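Local coordinates for protein methyltransferase (Pectobacterium atrosepticum SCRI1043, PDB 2P7I) that probably transfers methyl groups from S-adenosylmethionine to a substrate not yet identified, as a member of the Rossmann-like class of SAM-dependent methyltransferases, at residues P142-V147 and P234-I240; L46-F52 and D66-E71. Residues are numbered along the deposited sequence.

Contact 1 of 2, residues P142-V147 and P234-I240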
loop_
_atom_site.group_PDB
_atom_site.type_symbol
_atom_site.label_atom_id
_atom_site.label_comp_id
_atom_site.label_asym_id
_atom_site.label_seq_id
_atom_site.Cartn_x
_atom_site.Cartn_y
_atom_site.Cartn_z
ATOM N N PRO B 142 0.365 -18.009 -6.831
ATOM C CA PRO B 142 0.803 -16.814 -7.538
ATOM C C PRO B 142 -0.213 -15.681 -7.346
ATOM O O PRO B 142 -1.408 -15.902 -7.330
ATOM C CB PRO B 142 0.884 -17.272 -9.006
ATOM C CG PRO B 142 0.734 -18.600 -9.020
ATOM C CD PRO B 142 0.169 -19.119 -7.751
ATOM N N ASN B 143 0.270 -14.482 -7.117
ATOM C CA ASN B 143 -0.569 -13.353 -6.784
ATOM C C ASN B 143 -0.955 -12.506 -7.974
ATOM O O ASN B 143 -0.090 -11.967 -8.683
ATOM C CB ASN B 143 0.216 -12.515 -5.794
ATOM C CG ASN B 143 -0.512 -11.315 -5.304
ATOM O OD1 ASN B 143 -1.758 -11.260 -5.319
ATOM N ND2 ASN B 143 0.244 -10.355 -4.789
ATOM N N ALA B 144 -2.248 -12.304 -8.128
ATOM C CA ALA B 144 -2.783 -11.433 -9.156
ATOM C C ALA B 144 -2.242 -10.038 -9.060
ATOM O O ALA B 144 -2.137 -9.333 -10.068
ATOM C CB ALA B 144 -4.310 -11.405 -9.070
ATOM N N ASN B 145 -2.042 -9.550 -7.828
ATOM C CA ASN B 145 -1.714 -8.174 -7.602
ATOM C C ASN B 145 -0.212 -7.935 -7.473
ATOM O O ASN B 145 0.192 -6.881 -7.077
ATOM C CB ASN B 145 -2.427 -7.638 -6.385
ATOM C CG ASN B 145 -3.907 -7.723 -6.516
ATOM O OD1 ASN B 145 -4.421 -7.883 -7.617
ATOM N ND2 ASN B 145 -4.614 -7.608 -5.393
ATOM N N ALA B 146 0.610 -8.919 -7.811
ATOM C CA ALA B 146 2.040 -8.713 -7.821
ATOM C C ALA B 146 2.395 -7.518 -8.684
ATOM O O ALA B 146 1.782 -7.301 -9.741
ATOM C CB ALA B 146 2.734 -9.959 -8.408
ATOM N N VAL B 147 3.415 -6.767 -8.272
ATOM C CA VAL B 147 3.807 -5.569 -8.997
ATOM C C VAL B 147 4.082 -5.823 -10.455
ATOM O O VAL B 147 3.527 -5.139 -11.306
ATOM C CB VAL B 147 4.975 -4.818 -8.341
ATOM C CG1 VAL B 147 5.515 -3.679 -9.274
ATOM C CG2 VAL B 147 4.517 -4.233 -7.066
ATOM N N PRO B 234 2.245 -7.529 1.553
ATOM C CA PRO B 234 1.799 -8.816 1.055
ATOM C C PRO B 234 1.064 -8.761 -0.275
ATOM O O PRO B 234 1.198 -9.659 -1.077
ATOM C CB PRO B 234 0.883 -9.291 2.183
ATOM C CG PRO B 234 1.534 -8.751 3.400
ATOM C CD PRO B 234 1.892 -7.368 2.958
ATOM N N ASP B 235 0.251 -7.732 -0.487
ATOM C CA ASP B 235 -0.627 -7.662 -1.660
ATOM C C ASP B 235 0.166 -7.479 -2.949
ATOM O O ASP B 235 -0.378 -7.708 -4.015
ATOM C CB ASP B 235 -1.650 -6.542 -1.506
ATOM C CG ASP B 235 -2.708 -6.556 -2.603
ATOM O OD1 ASP B 235 -3.369 -7.590 -2.806
ATOM O OD2 ASP B 235 -2.899 -5.510 -3.239
ATOM N N LEU B 236 1.414 -7.016 -2.846
ATOM C CA LEU B 236 2.272 -6.750 -3.992
ATOM C C LEU B 236 3.338 -7.824 -4.284
ATOM O O LEU B 236 4.174 -7.630 -5.141
ATOM C CB LEU B 236 2.989 -5.433 -3.765
ATOM C CG LEU B 236 2.090 -4.219 -3.633
ATOM C CD1 LEU B 236 2.941 -2.906 -3.401
ATOM C CD2 LEU B 236 1.148 -4.090 -4.842
ATOM N N CYS B 237 3.323 -8.931 -3.542
ATOM C CA CYS B 237 4.361 -9.947 -3.653
ATOM C C CYS B 237 4.105 -10.877 -4.823
ATOM O O CYS B 237 2.989 -10.924 -5.350
ATOM C CB CYS B 237 4.444 -10.764 -2.340
ATOM S SG CYS B 237 5.113 -9.810 -0.978
ATOM N N ALA B 238 5.141 -11.635 -5.193
ATOM C CA ALA B 238 5.088 -12.653 -6.265
ATOM C C ALA B 238 4.011 -13.690 -5.951
ATOM O O ALA B 238 3.183 -14.035 -6.809
ATOM C CB ALA B 238 6.418 -13.312 -6.395
ATOM N N SER B 239 3.999 -14.156 -4.703
ATOM C CA SER B 239 3.087 -15.223 -4.270
ATOM C C SER B 239 2.504 -14.799 -2.960
ATOM O O SER B 239 3.119 -14.116 -2.183
ATOM C CB SER B 239 3.806 -16.565 -4.104
ATOM O OG SER B 239 4.143 -17.090 -5.377
ATOM N N ILE B 240 1.270 -15.210 -2.700
ATOM C CA ILE B 240 0.649 -14.895 -1.440
ATOM C C ILE B 240 0.490 -16.210 -0.675
ATOM O O ILE B 240 0.424 -17.314 -1.281
ATOM C CB ILE B 240 -0.736 -14.219 -1.664
ATOM C CG1 ILE B 240 -1.489 -14.899 -2.830
ATOM C CG2 ILE B 240 -0.563 -12.722 -1.967
ATOM C CD1 ILE B 240 -2.918 -14.369 -3.031
HETATM O O HOH W 1 -3.244 -10.289 -3.085
HETATM O O HOH W 2 2.097 -13.120 -9.974
#

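Contact 2 of 2, residues L46-F52 and D66-E71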
loop_
_atom_site.group_PDB
_atom_site.type_symbol
_atom_site.label_atom_id
_atom_site.label_comp_id
_atom_site.label_asym_id
_atom_site.label_seq_id
_atom_site.Cartn_x
_atom_site.Cartn_y
_atom_site.Cartn_z
ATOM N N LEU B 46 4.907 -34.304 7.480
ATOM C CA LEU B 46 4.473 -33.363 6.471
ATOM C C LEU B 46 3.845 -34.094 5.309
ATOM O O LEU B 46 4.271 -35.197 4.956
ATOM C CB LEU B 46 5.656 -32.517 5.998
ATOM C CG LEU B 46 5.360 -31.442 4.940
ATOM C CD1 LEU B 46 6.157 -30.183 5.182
ATOM C CD2 LEU B 46 5.642 -31.999 3.570
ATOM N N LEU B 47 2.813 -33.474 4.733
ATOM C CA LEU B 47 2.182 -33.920 3.511
ATOM C C LEU B 47 2.395 -32.847 2.432
ATOM O O LEU B 47 2.054 -31.684 2.646
ATOM C CB LEU B 47 0.680 -34.150 3.736
ATOM C CG LEU B 47 -0.208 -34.500 2.533
ATOM C CD1 LEU B 47 0.087 -35.855 1.887
ATOM C CD2 LEU B 47 -1.716 -34.429 2.967
ATOM N N GLU B 48 2.950 -33.238 1.287
ATOM C CA GLU B 48 3.157 -32.334 0.146
ATOM C C GLU B 48 2.199 -32.713 -0.976
ATOM O O GLU B 48 2.336 -33.771 -1.610
ATOM C CB GLU B 48 4.606 -32.335 -0.345
ATOM C CG GLU B 48 4.815 -31.400 -1.539
ATOM C CD GLU B 48 6.211 -31.436 -2.154
ATOM O OE1 GLU B 48 6.978 -32.401 -1.946
ATOM O OE2 GLU B 48 6.506 -30.485 -2.906
ATOM N N LEU B 49 1.201 -31.863 -1.180
ATOM C CA LEU B 49 0.186 -32.084 -2.195
ATOM C C LEU B 49 0.640 -31.474 -3.505
ATOM O O LEU B 49 0.892 -30.277 -3.580
ATOM C CB LEU B 49 -1.143 -31.473 -1.740
ATOM C CG LEU B 49 -1.767 -32.191 -0.541
ATOM C CD1 LEU B 49 -2.944 -31.412 0.024
ATOM C CD2 LEU B 49 -2.164 -33.606 -0.975
ATOM N N GLY B 50 0.751 -32.305 -4.539
ATOM C CA GLY B 50 1.230 -31.874 -5.856
ATOM C C GLY B 50 2.733 -31.781 -5.907
ATOM O O GLY B 50 3.275 -30.744 -6.233
ATOM N N SER B 51 3.408 -32.865 -5.571
ATOM C CA SER B 51 4.870 -32.845 -5.379
ATOM C C SER B 51 5.639 -32.855 -6.700
ATOM O O SER B 51 6.865 -32.629 -6.744
ATOM C CB SER B 51 5.285 -34.024 -4.514
ATOM O OG SER B 51 4.596 -35.197 -4.918
ATOM N N PHE B 52 4.922 -33.163 -7.776
ATOM C CA PHE B 52 5.508 -33.252 -9.114
ATOM C C PHE B 52 6.850 -34.010 -9.137
ATOM O O PHE B 52 6.910 -35.155 -8.665
ATOM C CB PHE B 52 5.588 -31.840 -9.701
ATOM C CG PHE B 52 5.642 -31.809 -11.195
ATOM C CD1 PHE B 52 4.708 -32.513 -11.961
ATOM C CD2 PHE B 52 6.602 -31.052 -11.842
ATOM C CE1 PHE B 52 4.745 -32.480 -13.344
ATOM C CE2 PHE B 52 6.644 -31.006 -13.213
ATOM C CZ PHE B 52 5.708 -31.725 -13.969
ATOM N N ASP B 66 9.847 -37.340 7.649
ATOM C CA ASP B 66 8.665 -38.124 7.334
ATOM C C ASP B 66 7.755 -37.277 6.489
ATOM O O ASP B 66 6.992 -36.477 7.016
ATOM C CB ASP B 66 7.970 -38.564 8.612
ATOM C CG ASP B 66 6.754 -39.424 8.357
ATOM O OD1 ASP B 66 6.420 -39.687 7.169
ATOM O OD2 ASP B 66 6.131 -39.852 9.363
ATOM N N ILE B 67 7.875 -37.467 5.176
ATOM C CA ILE B 67 7.162 -36.685 4.179
ATOM C C ILE B 67 6.362 -37.627 3.321
ATOM O O ILE B 67 6.852 -38.661 2.910
ATOM C CB ILE B 67 8.109 -35.896 3.252
ATOM C CG1 ILE B 67 8.918 -34.868 4.058
ATOM C CG2 ILE B 67 7.307 -35.174 2.184
ATOM C CD1 ILE B 67 10.000 -34.133 3.254
ATOM N N THR B 68 5.114 -37.256 3.075
ATOM C CA THR B 68 4.232 -38.007 2.205
ATOM C C THR B 68 3.931 -37.088 1.032
ATOM O O THR B 68 3.628 -35.898 1.220
ATOM C CB THR B 68 2.960 -38.432 2.941
ATOM O OG1 THR B 68 3.315 -39.268 4.046
ATOM C CG2 THR B 68 1.982 -39.172 2.027
ATOM N N CYS B 69 4.052 -37.637 -0.176
ATOM C CA CYS B 69 3.956 -36.867 -1.409
ATOM C C CYS B 69 2.869 -37.436 -2.279
ATOM O O CYS B 69 2.950 -38.605 -2.659
ATOM C CB CYS B 69 5.258 -36.940 -2.207
ATOM S SG CYS B 69 6.698 -36.123 -1.508
ATOM N N VAL B 70 1.891 -36.600 -2.622
ATOM C CA VAL B 70 0.801 -36.977 -3.510
ATOM C C VAL B 70 0.992 -36.255 -4.829
ATOM O O VAL B 70 1.126 -35.024 -4.867
ATOM C CB VAL B 70 -0.590 -36.634 -2.926
ATOM C CG1 VAL B 70 -1.696 -37.076 -3.872
ATOM C CG2 VAL B 70 -0.785 -37.289 -1.582
ATOM N N GLU B 71 0.999 -37.035 -5.905
ATOM C CA GLU B 71 1.222 -36.525 -7.252
ATOM C C GLU B 71 0.461 -37.400 -8.215
ATOM O O GLU B 71 0.484 -38.625 -8.089
ATOM C CB GLU B 71 2.713 -36.548 -7.584
ATOM C CG GLU B 71 3.074 -36.189 -9.018
ATOM C CD GLU B 71 2.419 -34.918 -9.524
ATOM O OE1 GLU B 71 2.366 -33.907 -8.784
ATOM O OE2 GLU B 71 1.965 -34.926 -10.684
HETATM O O HOH W 3 4.175 -37.859 6.187
#

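Contact 1 of 2, residues P142-V147 and P234-I240
Strand 135-142 ends at Pro142, which pairs with Ser239 of the antiparallel neighbour in a non-hydrogen-bonded bridge, the two CA atoms 4.3 Å apart and their side chains diverging. Beyond it the chain makes a type I turn from Asn143 to Ala146, closed by Ala146 N to Asn143 O at 3.2 Å, and enters helix 147-154 with Ala146 at the N-cap position. Opposite this turn, residues 234-236 form a short 3-10 segment, and the backbone then turns a corner at Ala238 and Ser239. The two segments are joined through main chain by Asn143 N to Ala238 O at 3.0 Å and, more weakly, by Val147 N to Leu236 O at 3.3 Å.

Asn143 is the central side chain. Its ND2 donates to Asp235 O at 2.8 Å and to Cys237 O at 2.9 Å, while its OD1 accepts from Asn145 N at 3.0 Å in an Asx turn. Asn145 ND2 reaches the carboxylate of Asp235, 2.9 Å from OD1. A water joins that same Asp235 OD1 (2.7 Å) to Asn143 OD1 (2.9 Å). The methyl Ile240 CG2 packs against the carboxamide, 3.6 Å from Asn143 CG; the apolar contact proper is Val147 CG2 to Leu236 CB at 3.8 Å, beside Phe201 of strand 192-201. Leu236 also packs on Leu236 of a second subunit.

With both ND2 protons of Asn143 spent on carbonyls and its oxygen holding the turn, a buried carboxamide supplements the backbone bonds where one segment leaves the sheet and the other enters it.

Contact 2 of 2, residues L46-F52 and D66-E71
Side by side and parallel, strands 46-49 and 67-71 run with their axes 4.7 Å apart at closest approach and 17° between their directions. Leu46, Leu47, Glu48 and Leu49 pair with Ile67, Thr68, Cys69 and Val70, and the ladder alternates from Leu46 N to Asp66 O (3.0 Å) through Thr68 N to Leu46 O (2.9 Å) and Glu48 N to Thr68 O (2.7 Å) to Val70 N to Glu48 O (3.0 Å).

On one face the leucines interlock with the beta-branched residues. The tip of Leu47 leans across the strand gap and settles between Thr68 and Val70, its CD1 3.8 Å from Thr68 CG2 and 3.9 Å from Val70 CG2; Leu49 CD2 then abuts Val70 CB at 3.9 Å. The other face carries Leu46 against Ile67, CD2 to CG2 at 3.8 Å, and Glu48 beside Cys69. Helix 55-60 lies over it, with Leu60 touching both Leu46 and Ile67.

At the C-terminal ends the chain of 46-52 bends over its neighbour. Val70 O receives Gly50 N (2.8 Å) and Ser51 N (3.2 Å), Ser51 OG fits between Cys69 CB (3.3 Å) and Glu71 CB (3.5 Å), and Glu71 OE1 takes Phe52 N at 2.8 Å. Gly50 adopts positive phi here. Glu48 OE1 is hydrogen-bonded to Thr57 OG1, while Glu48 OE2 and Gly50 O bond to a Tris molecule, probably from the crystallisation liquor.

This is the first beta-alpha-beta unit of a Rossmann-like methyltransferase, whose glycine-bearing loop after the first strand and acidic residue ending the second commonly frame the SAM pocket; Glu71 is consistent with that acidic position.

Both contacts belong to the same seven-stranded mixed sheet but lie on opposite sides of the chain's centre, their own centres 25 Å apart and their nearest atoms about 12 Å apart. They follow in series: contact 2 closes with strand 67-71 before contact 1 opens at the end of strand 135-142. Strand 104-110 lies between strands 46-49 and 135-142, so contact 2 belongs to the five-stranded parallel part of the sheet, whereas contact 1 falls where strand 135-142 meets the antiparallel strand 237-245. Contact 2 lies in the part that in this family commonly frames the cofactor site, while contact 1 joins the C-terminal strand to the Rossmann-like core.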